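Local atomic coordinates of succinate dehydrogenase subunit A (Mycolicibacterium smegmatis MC2 51, PDB entry 6LUM), a protein that probably catalyses the oxidation of succinate to fumarate, as the FAD-carrying flavoprotein subunit of a succinate dehydrogenase complex. Residues Thr44-Gly50 / Ala136-His141; Met51-Leu55 / Ala90-Leu95; Met19-Val23 / Leu147-Cys151; Ile112-Phe117 / Pro128-Tyr134. All blocks are in the same frame, centred on the assembly; numbering follows the deposited sequence.

How the interactions relate
All four contacts lie within the FAD-binding domain. Interaction 3 is the outermost loop along the chain. It encloses interaction 1, and that loop in turn holds interactions 2 and 4 in series. Interactions 1 and 3 share helix 139-153 and have centres about 17 Å apart. Interactions 2 and 4, about 11 Å apart between centres, meet in the small antiparallel sheet, where strand 51-52 pairs with strand 132-133. Interaction 1 touches interaction 4 where Thr139 meets Tyr134 and Arg115 packs on Gly49 and Gly50. Of the four, only interaction 1 is hydrogen-bonded to FAD. Interactions 2 and 4 shape the sheet region beside its loop, and interaction 3 packs two helices of the Rossmann-type fold.

Interaction 1: residues Thr44-Gly50 / Ala136-His141. With FAD (flavin-adenine dinucleotide), chain Y.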
# COMPACT_ATOMS: atom_id res chain seq x y z
N THR D 44 -31.15 -14.89 10.68
CA THR D 44 -30.12 -15.30 11.62
C THR D 44 -29.95 -14.26 12.71
O THR D 44 -29.85 -14.60 13.89
CB THR D 44 -28.80 -15.52 10.90
OG1 THR D 44 -28.98 -16.49 9.87
CG2 THR D 44 -27.77 -16.03 11.85
N GLY D 45 -29.97 -12.99 12.34
CA GLY D 45 -29.83 -11.92 13.31
C GLY D 45 -30.92 -11.89 14.35
O GLY D 45 -30.78 -11.15 15.33
N ALA D 46 -31.99 -12.65 14.18
CA ALA D 46 -33.03 -12.68 15.18
C ALA D 46 -32.75 -13.69 16.27
O ALA D 46 -33.57 -13.84 17.18
CB ALA D 46 -34.38 -13.00 14.53
N ALA D 47 -31.62 -14.38 16.20
CA ALA D 47 -31.28 -15.43 17.14
C ALA D 47 -30.66 -14.84 18.40
O ALA D 47 -29.71 -14.06 18.33
CB ALA D 47 -30.31 -16.40 16.49
N GLN D 48 -31.19 -15.24 19.56
CA GLN D 48 -30.74 -14.74 20.85
C GLN D 48 -30.02 -15.79 21.68
O GLN D 48 -29.05 -15.47 22.37
CB GLN D 48 -31.93 -14.19 21.63
CG GLN D 48 -32.35 -12.82 21.19
CD GLN D 48 -33.29 -12.17 22.15
OE1 GLN D 48 -33.19 -10.98 22.43
NE2 GLN D 48 -34.23 -12.94 22.67
N GLY D 49 -30.47 -17.03 21.63
CA GLY D 49 -29.80 -18.09 22.36
C GLY D 49 -28.37 -18.28 21.91
O GLY D 49 -27.92 -17.76 20.89
N GLY D 50 -27.62 -19.04 22.70
CA GLY D 50 -26.21 -19.23 22.45
C GLY D 50 -25.95 -20.16 21.28
O GLY D 50 -26.84 -20.57 20.54
N ALA D 136 -24.11 -11.99 23.99
CA ALA D 136 -24.93 -11.10 24.78
C ALA D 136 -26.33 -11.66 24.74
O ALA D 136 -26.51 -12.86 24.50
CB ALA D 136 -24.89 -9.67 24.24
N ASP D 137 -27.32 -10.84 25.02
CA ASP D 137 -28.68 -11.18 24.61
C ASP D 137 -28.82 -11.22 23.09
O ASP D 137 -29.92 -11.40 22.58
CB ASP D 137 -29.67 -10.19 25.20
CG ASP D 137 -31.06 -10.77 25.31
OD1 ASP D 137 -31.18 -11.95 25.69
OD2 ASP D 137 -32.03 -10.04 25.00
N ARG D 138 -27.72 -11.03 22.34
CA ARG D 138 -27.75 -10.97 20.88
C ARG D 138 -26.61 -11.80 20.31
O ARG D 138 -25.53 -11.31 20.00
CB ARG D 138 -27.66 -9.52 20.42
CG ARG D 138 -26.46 -8.81 20.99
CD ARG D 138 -26.52 -7.32 20.88
NE ARG D 138 -25.45 -6.74 21.67
CZ ARG D 138 -25.52 -6.49 22.97
NH1 ARG D 138 -26.64 -6.74 23.63
NH2 ARG D 138 -24.48 -5.98 23.60
N THR D 139 -26.84 -13.09 20.11
CA THR D 139 -25.77 -13.91 19.55
C THR D 139 -25.83 -13.99 18.04
O THR D 139 -24.79 -13.87 17.37
CB THR D 139 -25.82 -15.31 20.14
OG1 THR D 139 -26.06 -15.22 21.55
CG2 THR D 139 -24.51 -16.01 19.90
N GLY D 140 -27.01 -14.22 17.48
CA GLY D 140 -27.13 -14.31 16.04
C GLY D 140 -26.76 -13.01 15.36
O GLY D 140 -26.19 -13.01 14.27
N HIS D 141 -27.07 -11.89 16.00
CA HIS D 141 -26.72 -10.60 15.43
C HIS D 141 -25.21 -10.44 15.34
O HIS D 141 -24.70 -9.94 14.33
CB HIS D 141 -27.34 -9.50 16.28
CG HIS D 141 -26.81 -8.13 15.99
ND1 HIS D 141 -26.94 -7.54 14.75
CD2 HIS D 141 -26.16 -7.25 16.77
CE1 HIS D 141 -26.37 -6.34 14.79
NE2 HIS D 141 -25.90 -6.14 16.00
PA FAD Y . -31.63 -17.23 7.07
O1A FAD Y . -30.68 -16.52 7.99
O2A FAD Y . -32.94 -17.77 7.60
O5B FAD Y . -31.97 -16.25 5.84
C5B FAD Y . -31.97 -16.74 4.50
C4B FAD Y . -31.18 -15.79 3.61
O4B FAD Y . -31.24 -16.23 2.25
C3B FAD Y . -31.76 -14.38 3.66
O3B FAD Y . -30.80 -13.49 4.26
C2B FAD Y . -32.09 -14.00 2.23
O2B FAD Y . -31.39 -12.83 1.78
C1B FAD Y . -31.70 -15.20 1.37
N9A FAD Y . -32.88 -15.67 0.60
C8A FAD Y . -33.93 -16.35 1.10
N7A FAD Y . -34.83 -16.63 0.13
C5A FAD Y . -34.36 -16.13 -1.03
C6A FAD Y . -34.81 -16.08 -2.44
N6A FAD Y . -35.99 -16.63 -2.81
N1A FAD Y . -34.01 -15.46 -3.33
C2A FAD Y . -32.84 -14.90 -2.97
N3A FAD Y . -32.37 -14.91 -1.71
C4A FAD Y . -33.07 -15.50 -0.71
N1 FAD Y . -31.30 -20.98 16.18
C2 FAD Y . -30.42 -21.22 17.18
O2 FAD Y . -29.56 -22.11 17.03
N3 FAD Y . -30.44 -20.53 18.34
C4 FAD Y . -31.33 -19.56 18.58
O4 FAD Y . -31.33 -18.94 19.66
C4X FAD Y . -32.33 -19.24 17.53
N5 FAD Y . -33.27 -18.28 17.69
C5X FAD Y . -34.16 -18.01 16.72
C6 FAD Y . -35.12 -17.02 16.91
C7 FAD Y . -36.04 -16.74 15.91
C7M FAD Y . -37.07 -15.66 16.12
C8 FAD Y . -36.02 -17.50 14.63
C8M FAD Y . -37.02 -17.20 13.55
C9 FAD Y . -35.07 -18.50 14.44
C9A FAD Y . -34.14 -18.78 15.44
N10 FAD Y . -33.17 -19.79 15.24
C10 FAD Y . -32.26 -20.04 16.28
C1' FAD Y . -33.13 -20.55 14.00
C2' FAD Y . -31.82 -20.27 13.27
O2' FAD Y . -31.55 -18.86 13.30
C3' FAD Y . -31.88 -20.75 11.83
O3' FAD Y . -31.61 -22.16 11.78
C4' FAD Y . -30.86 -20.01 10.97
O4' FAD Y . -30.89 -18.61 11.28
C5' FAD Y . -31.14 -20.21 9.48
O5' FAD Y . -30.50 -19.19 8.73
P FAD Y . -29.98 -19.47 7.24
O1P FAD Y . -28.53 -19.06 7.15
O2P FAD Y . -30.38 -20.88 6.85
O3P FAD Y . -30.84 -18.44 6.36
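Thr139 and Gly140, near the N-terminal end of helix 139-153, hold the loop 44-50 by two hydrogen bonds. Gly140 N gives its hydrogen to Ala47 O at 2.8 Å, with an angle of 149° at the hydrogen. Thr139 OG1 donates to Gln48 O at 3.1 Å. Both donors stand above the carbonyl planes they meet. The Thr139 hydroxyl lies beside its own backbone N (chi1 -43°), and this turns OG1 to the loop. Gly140 CA also makes a CA-H...O contact of 3.5 Å with Thr44 O. A CB on Gly140 would run into Thr44 O and Ala47 CB, so the lack of a side chain lets the backbones come close.

The other side of the loop meets FAD. Thr44 N bonds FAD O1A on the diphosphate at 3.2 Å. Thr44 OG1 donates to the same oxygen and accepts from FAD O4'; it is also hydrogen-bonded to Gly16 N. Ala47 CB lies 3.6 Å from FAD C4X of the isoalloxazine. Gly49 N makes a weak bond of 2.9 Å to FAD O4.

A valine in place of Thr139 would probably leave Gln48 O without its hydroxyl donor and the adjoining peptide freer to turn. Gln48 O and Gly49 N belong to one peptide, so Thr139 is a second-shell residue to the flavin carbonyl. A donor at O4 would be expected to draw electron density from the flavin ring, and since the bond is weak the effect is probably modest.

Interaction 2: residues Met51-Leu55 / Ala90-Leu95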
# COMPACT_ATOMS: atom_id res chain seq x y z
N MET D 51 -24.67 -20.48 21.12
CA MET D 51 -24.20 -21.44 20.13
C MET D 51 -23.43 -22.52 20.88
O MET D 51 -22.44 -22.22 21.54
CB MET D 51 -23.31 -20.74 19.10
CG MET D 51 -22.53 -21.67 18.23
SD MET D 51 -21.61 -20.76 16.99
CE MET D 51 -21.30 -19.26 17.89
N CYS D 52 -23.90 -23.75 20.82
CA CYS D 52 -23.37 -24.79 21.70
C CYS D 52 -22.20 -25.51 21.06
O CYS D 52 -22.23 -25.84 19.87
CB CYS D 52 -24.46 -25.79 22.08
SG CYS D 52 -24.86 -27.01 20.82
N ALA D 53 -21.17 -25.75 21.86
CA ALA D 53 -20.01 -26.52 21.44
C ALA D 53 -19.33 -27.05 22.68
O ALA D 53 -19.41 -26.45 23.75
CB ALA D 53 -19.03 -25.67 20.62
N ALA D 54 -18.66 -28.19 22.53
CA ALA D 54 -17.98 -28.84 23.65
C ALA D 54 -16.55 -28.32 23.70
O ALA D 54 -15.60 -28.96 23.25
CB ALA D 54 -18.03 -30.35 23.52
N LEU D 55 -16.40 -27.12 24.26
CA LEU D 55 -15.08 -26.52 24.45
C LEU D 55 -14.47 -26.86 25.80
O LEU D 55 -13.25 -26.96 25.90
CB LEU D 55 -15.17 -25.00 24.31
CG LEU D 55 -15.53 -24.35 22.98
CD1 LEU D 55 -15.64 -22.86 23.16
CD2 LEU D 55 -14.49 -24.67 21.92
N ALA D 90 -17.82 -28.70 15.34
CA ALA D 90 -18.43 -27.58 16.04
C ALA D 90 -17.43 -26.88 16.92
O ALA D 90 -17.45 -25.64 17.04
CB ALA D 90 -19.59 -28.08 16.88
N ILE D 91 -16.57 -27.66 17.56
CA ILE D 91 -15.52 -27.02 18.37
C ILE D 91 -14.76 -25.98 17.55
O ILE D 91 -14.67 -24.79 17.92
CB ILE D 91 -14.56 -28.07 18.96
CG1 ILE D 91 -15.24 -28.88 20.05
CG2 ILE D 91 -13.33 -27.39 19.50
CD1 ILE D 91 -15.89 -30.15 19.57
N ASP D 92 -14.24 -26.39 16.39
CA ASP D 92 -13.44 -25.49 15.58
C ASP D 92 -14.29 -24.43 14.89
O ASP D 92 -13.79 -23.35 14.56
CB ASP D 92 -12.65 -26.30 14.55
CG ASP D 92 -11.43 -25.55 14.03
OD1 ASP D 92 -11.47 -24.31 13.92
OD2 ASP D 92 -10.42 -26.23 13.73
N ALA D 93 -15.58 -24.69 14.69
CA ALA D 93 -16.47 -23.65 14.16
C ALA D 93 -16.57 -22.48 15.12
O ALA D 93 -16.41 -21.32 14.72
CB ALA D 93 -17.85 -24.24 13.89
N VAL D 94 -16.84 -22.76 16.40
CA VAL D 94 -16.88 -21.68 17.39
C VAL D 94 -15.54 -20.99 17.48
O VAL D 94 -15.46 -19.75 17.56
CB VAL D 94 -17.34 -22.21 18.75
CG1 VAL D 94 -17.09 -21.18 19.81
CG2 VAL D 94 -18.79 -22.56 18.72
N LEU D 95 -14.45 -21.76 17.49
CA LEU D 95 -13.14 -21.12 17.60
C LEU D 95 -12.84 -20.22 16.41
O LEU D 95 -12.25 -19.15 16.58
CB LEU D 95 -12.05 -22.18 17.75
CG LEU D 95 -12.01 -22.89 19.10
CD1 LEU D 95 -10.70 -23.62 19.26
CD2 LEU D 95 -12.22 -21.92 20.25
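Val94 turns both its methyls to the segment 51-55, and each meets different partners. CG1 is anti to the backbone N (chi1 167°), while CG2 lies beside it. CG2 takes Ala53 CB at 3.7 Å and Met51 SD at 3.8 Å. The Met51 and Val94 side chains run antiparallel, with the sulfur against CG2. Met51 itself is stretched as far as SD and bends only at its last torsion. CG1 of Val94 meets Leu55 CD1 at 4.0 Å.

Contact is made by one side of helix 80-100, where Ala90, Ile91, Val94 and Leu95 fall on successive turns. Opposite them the chain leaves the weakly bonded strand 51-52 and makes an inverse gamma turn centred on Ala54. The turn is closed by a weak bond from Leu55 N to Ala53 O, at 3.1 Å. At the turn, Ala54 O lies against Ile91 CG1. Beyond it, the end of Leu55 comes to the helix (chi1 -66°).

Leu55 CD2 reaches both Ile91 CG2, at 3.8 Å, and Leu95 CD2, at 3.9 Å. The leucine points the reverse way to each of these two side chains. Ala53 CB points to the helix and sits 4.5 Å from Ala90 CB. Met51 also packs on Leu402 and Asn405 of helix 399-421. The nearest atoms of its side chain and FAD are about 7 Å apart. Leu95 packs on Thr155 of succinate dehydrogenase subunit B.

Interaction 3: residues Met19-Val23 / Leu147-Cys151; sequences MRAAV and LYQNC
Asn150 ND2, on the residue whose CB meets Val23 CG2 at 4.0 Å, is gripped by two backbone oxygens. It bonds Thr146 O one turn back in its own helix and, weakly, Met100 O of helix 80-100. The amide end faces these oxygens, and the CB of Asn150 makes the apolar contact.

Cys151 SG meets three residues of helix 16-28. It lies beside its backbone N (chi1 -72°), which points it to that helix. There it meets Val23 CG2 at 3.7 Å, Met19 CG at 4.0 Å and Ala22 CB at 4.2 Å.

Met19 supplies the second sulfur. Its chain is extended to SD (chi2 -166°), which reaches Tyr148 CB at 3.8 Å. The final bend concerns CE, which lies near the same CB. SD stands at the ring edge, 5.1 Å from the centroid, in a Met-aromatic contact. Met19 CB packs on Leu147 CB at 4.0 Å. Leu147 CD2 meets Arg20 CD, and these two side chains cross at about a right angle. The charged end of Arg20 leads on to a salt bridge with Glu24.

The two short segments run in the same general direction, 34° apart, with axes 9.3 Å at closest approach. Helix 16-28 is the first helix of the Rossmann-type fold, between strands 9-12 and 31-35. Helix 139-153 leads into strand 157-160, an outer strand of the same parallel sheet, and Met19 and Cys151 both pack on its Phe158.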
# COMPACT_ATOMS: atom_id res chain seq x y z
N MET D 19 -23.47 -16.53 3.99
CA MET D 19 -22.27 -15.72 4.15
C MET D 19 -21.10 -16.52 4.69
O MET D 19 -19.95 -16.17 4.42
CB MET D 19 -22.56 -14.51 5.02
CG MET D 19 -22.99 -13.32 4.21
SD MET D 19 -22.96 -11.77 5.09
CE MET D 19 -24.10 -12.13 6.39
N ARG D 20 -21.35 -17.62 5.39
CA ARG D 20 -20.27 -18.53 5.76
C ARG D 20 -19.68 -19.21 4.53
O ARG D 20 -18.45 -19.20 4.31
CB ARG D 20 -20.79 -19.54 6.76
CG ARG D 20 -19.76 -20.44 7.30
CD ARG D 20 -18.56 -19.66 7.74
NE ARG D 20 -17.72 -20.44 8.63
CZ ARG D 20 -16.43 -20.22 8.79
NH1 ARG D 20 -15.73 -20.96 9.63
NH2 ARG D 20 -15.83 -19.28 8.09
N ALA D 21 -20.54 -19.79 3.69
CA ALA D 21 -20.07 -20.38 2.45
C ALA D 21 -19.39 -19.35 1.56
O ALA D 21 -18.47 -19.69 0.82
CB ALA D 21 -21.24 -21.02 1.70
N ALA D 22 -19.82 -18.09 1.61
CA ALA D 22 -19.15 -17.08 0.81
C ALA D 22 -17.78 -16.74 1.36
O ALA D 22 -16.84 -16.59 0.58
CB ALA D 22 -20.00 -15.82 0.73
N VAL D 23 -17.65 -16.62 2.68
CA VAL D 23 -16.33 -16.43 3.28
C VAL D 23 -15.38 -17.51 2.80
O VAL D 23 -14.22 -17.23 2.48
CB VAL D 23 -16.44 -16.42 4.81
CG1 VAL D 23 -15.10 -16.61 5.42
CG2 VAL D 23 -17.03 -15.13 5.29
N LEU D 147 -19.70 -12.34 10.08
CA LEU D 147 -19.62 -12.91 8.74
C LEU D 147 -19.70 -11.82 7.68
O LEU D 147 -19.00 -11.89 6.67
CB LEU D 147 -20.72 -13.94 8.56
CG LEU D 147 -20.58 -15.11 9.51
CD1 LEU D 147 -21.79 -15.99 9.45
CD2 LEU D 147 -19.35 -15.89 9.18
N TYR D 148 -20.52 -10.80 7.90
CA TYR D 148 -20.62 -9.73 6.92
C TYR D 148 -19.36 -8.88 6.88
O TYR D 148 -18.92 -8.46 5.81
CB TYR D 148 -21.83 -8.85 7.21
CG TYR D 148 -22.00 -7.75 6.21
CD1 TYR D 148 -22.01 -8.02 4.86
CD2 TYR D 148 -22.14 -6.44 6.61
CE1 TYR D 148 -22.15 -7.02 3.95
CE2 TYR D 148 -22.28 -5.44 5.70
CZ TYR D 148 -22.29 -5.74 4.37
OH TYR D 148 -22.43 -4.73 3.46
N GLN D 149 -18.76 -8.62 8.04
CA GLN D 149 -17.51 -7.87 8.06
C GLN D 149 -16.40 -8.64 7.37
O GLN D 149 -15.54 -8.04 6.72
CB GLN D 149 -17.12 -7.55 9.49
CG GLN D 149 -18.07 -6.60 10.17
CD GLN D 149 -17.97 -6.67 11.66
OE1 GLN D 149 -17.20 -7.44 12.21
NE2 GLN D 149 -18.76 -5.85 12.34
N ASN D 150 -16.40 -9.96 7.47
CA ASN D 150 -15.40 -10.74 6.75
C ASN D 150 -15.67 -10.75 5.25
O ASN D 150 -14.73 -10.70 4.45
CB ASN D 150 -15.36 -12.15 7.29
CG ASN D 150 -14.43 -12.28 8.42
OD1 ASN D 150 -13.27 -12.63 8.24
ND2 ASN D 150 -14.90 -11.97 9.61
N CYS D 151 -16.93 -10.82 4.85
CA CYS D 151 -17.24 -10.71 3.43
C CYS D 151 -16.87 -9.34 2.88
O CYS D 151 -16.56 -9.21 1.70
CB CYS D 151 -18.71 -11.02 3.18
SG CYS D 151 -19.15 -12.74 3.38

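Interaction 4: residues Ile112-Phe117 / Pro128-Tyr134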
# COMPACT_ATOMS: atom_id res chain seq x y z
N ILE D 112 -13.32 -17.82 26.84
CA ILE D 112 -14.71 -17.72 26.39
C ILE D 112 -15.61 -18.20 27.52
O ILE D 112 -15.40 -19.29 28.05
CB ILE D 112 -15.02 -18.53 25.11
CG1 ILE D 112 -14.53 -17.84 23.84
CG2 ILE D 112 -16.50 -18.78 24.99
CD1 ILE D 112 -14.57 -18.72 22.62
N ASP D 113 -16.63 -17.43 27.85
CA ASP D 113 -17.56 -17.84 28.88
C ASP D 113 -18.67 -18.69 28.27
O ASP D 113 -19.06 -18.49 27.12
CB ASP D 113 -18.16 -16.63 29.58
CG ASP D 113 -18.99 -17.00 30.79
OD1 ASP D 113 -18.86 -18.15 31.26
OD2 ASP D 113 -19.76 -16.15 31.27
N GLN D 114 -19.16 -19.64 29.05
CA GLN D 114 -20.21 -20.55 28.61
C GLN D 114 -21.31 -20.59 29.65
O GLN D 114 -21.11 -20.22 30.80
CB GLN D 114 -19.66 -21.95 28.37
CG GLN D 114 -18.35 -21.95 27.64
CD GLN D 114 -18.12 -23.22 26.89
OE1 GLN D 114 -18.84 -24.20 27.08
NE2 GLN D 114 -17.13 -23.22 26.02
N ARG D 115 -22.48 -21.05 29.23
CA ARG D 115 -23.62 -21.13 30.14
C ARG D 115 -24.46 -22.36 29.81
O ARG D 115 -24.34 -22.94 28.73
CB ARG D 115 -24.48 -19.87 30.07
CG ARG D 115 -25.31 -19.77 28.81
CD ARG D 115 -25.87 -18.37 28.64
NE ARG D 115 -26.83 -18.31 27.55
CZ ARG D 115 -27.23 -17.19 26.96
NH1 ARG D 115 -26.75 -16.02 27.37
NH2 ARG D 115 -28.11 -17.23 25.98
N ARG D 116 -25.30 -22.73 30.76
CA ARG D 116 -26.14 -23.91 30.62
C ARG D 116 -27.40 -23.57 29.83
O ARG D 116 -27.86 -22.42 29.83
CB ARG D 116 -26.53 -24.47 31.98
CG ARG D 116 -27.37 -23.53 32.82
CD ARG D 116 -27.76 -24.17 34.13
NE ARG D 116 -26.71 -25.04 34.64
CZ ARG D 116 -26.76 -25.66 35.81
NH1 ARG D 116 -27.82 -25.52 36.60
NH2 ARG D 116 -25.76 -26.44 36.20
N PHE D 117 -27.95 -24.57 29.17
CA PHE D 117 -29.06 -24.34 28.26
C PHE D 117 -29.85 -25.62 28.06
O PHE D 117 -29.27 -26.69 27.87
CB PHE D 117 -28.55 -23.83 26.90
CG PHE D 117 -29.64 -23.45 25.96
CD1 PHE D 117 -30.13 -22.16 25.94
CD2 PHE D 117 -30.18 -24.37 25.09
CE1 PHE D 117 -31.14 -21.80 25.08
CE2 PHE D 117 -31.19 -24.03 24.24
CZ PHE D 117 -31.67 -22.74 24.23
N PRO D 128 -26.82 -30.80 34.02
CA PRO D 128 -26.39 -29.76 33.08
C PRO D 128 -24.88 -29.76 32.88
O PRO D 128 -24.12 -30.29 33.70
CB PRO D 128 -26.87 -28.47 33.74
CG PRO D 128 -28.06 -28.89 34.52
CD PRO D 128 -27.78 -30.28 35.01
N VAL D 129 -24.44 -29.17 31.77
CA VAL D 129 -23.05 -29.30 31.37
C VAL D 129 -22.45 -27.95 30.98
O VAL D 129 -21.23 -27.81 30.87
CB VAL D 129 -22.91 -30.32 30.24
CG1 VAL D 129 -23.65 -29.86 29.02
CG2 VAL D 129 -21.46 -30.60 29.91
N ARG D 130 -23.30 -26.93 30.79
CA ARG D 130 -22.85 -25.58 30.46
C ARG D 130 -22.03 -25.57 29.17
O ARG D 130 -20.83 -25.32 29.16
CB ARG D 130 -22.05 -24.97 31.61
CG ARG D 130 -22.91 -24.45 32.74
CD ARG D 130 -22.09 -23.62 33.71
NE ARG D 130 -22.96 -22.83 34.58
CZ ARG D 130 -23.59 -23.33 35.64
NH1 ARG D 130 -23.45 -24.60 35.97
NH2 ARG D 130 -24.36 -22.54 36.38
N ARG D 131 -22.72 -25.86 28.07
CA ARG D 131 -22.09 -25.89 26.76
C ARG D 131 -22.15 -24.56 26.02
O ARG D 131 -21.18 -24.19 25.36
CB ARG D 131 -22.75 -26.96 25.88
CG ARG D 131 -22.20 -28.33 26.09
CD ARG D 131 -22.32 -29.15 24.85
NE ARG D 131 -21.79 -30.49 25.10
CZ ARG D 131 -22.49 -31.45 25.68
NH1 ARG D 131 -23.74 -31.24 26.06
NH2 ARG D 131 -21.93 -32.64 25.88
N ALA D 132 -23.27 -23.85 26.12
CA ALA D 132 -23.61 -22.83 25.13
C ALA D 132 -22.73 -21.60 25.28
O ALA D 132 -22.74 -20.95 26.32
CB ALA D 132 -25.08 -22.45 25.26
N CYS D 133 -21.96 -21.30 24.24
CA CYS D 133 -21.30 -20.01 24.13
C CYS D 133 -22.34 -18.93 23.82
O CYS D 133 -23.47 -19.22 23.43
CB CYS D 133 -20.25 -20.03 23.04
SG CYS D 133 -18.97 -21.24 23.28
N TYR D 134 -21.94 -17.68 23.99
CA TYR D 134 -22.85 -16.58 23.72
C TYR D 134 -22.03 -15.30 23.64
O TYR D 134 -20.86 -15.28 24.00
CB TYR D 134 -23.96 -16.47 24.77
CG TYR D 134 -23.49 -16.18 26.17
CD1 TYR D 134 -22.74 -17.10 26.88
CD2 TYR D 134 -23.81 -14.99 26.79
CE1 TYR D 134 -22.31 -16.83 28.15
CE2 TYR D 134 -23.39 -14.72 28.07
CZ TYR D 134 -22.64 -15.64 28.75
OH TYR D 134 -22.22 -15.36 30.02
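Arg115 and Ala132 form an antiparallel hydrogen-bonded pair, with Arg115 N to Ala132 O at 2.9 Å and Ala132 N to Arg115 O at 3.0 Å. Tyr134 OH donates to Asp113 OD2 at 2.9 Å, from above the carboxylate plane.

The Tyr134 ring makes CH-pi and cation-pi contacts with Arg115. Tyr134 CG lies between its backbone N and carbonyl carbon (chi1 63°), bringing one ring face under the extended Arg115 chain. Arg115 CD sits 3.9 Å from the ring centroid, over the face. Arg115 CZ lies off-centre, 4.4 Å from the centroid, with guanidinium and ring planes 34° apart. A leucine in place of Tyr134 would probably leave Asp113 without its hydroxyl partner and the Arg115 guanidinium freer to swing.

The Arg116 guanidinium has Pro128 CB over one face and Arg130 NH2 over the opposite one, toward the rim. The two arginines, alike in charge, are close but not hydrogen-bonded. Apolar contacts join Ile112 CG2 to Cys133 SG at 3.9 Å and Phe117 CB to Ala132 CB at 4.1 Å.

Opposite Arg115 the second strand fits in two residues, Arg131 and Ala132: a classic beta bulge. It lies in a small antiparallel sheet, with strand 132-133 between 114-115 and 51-52.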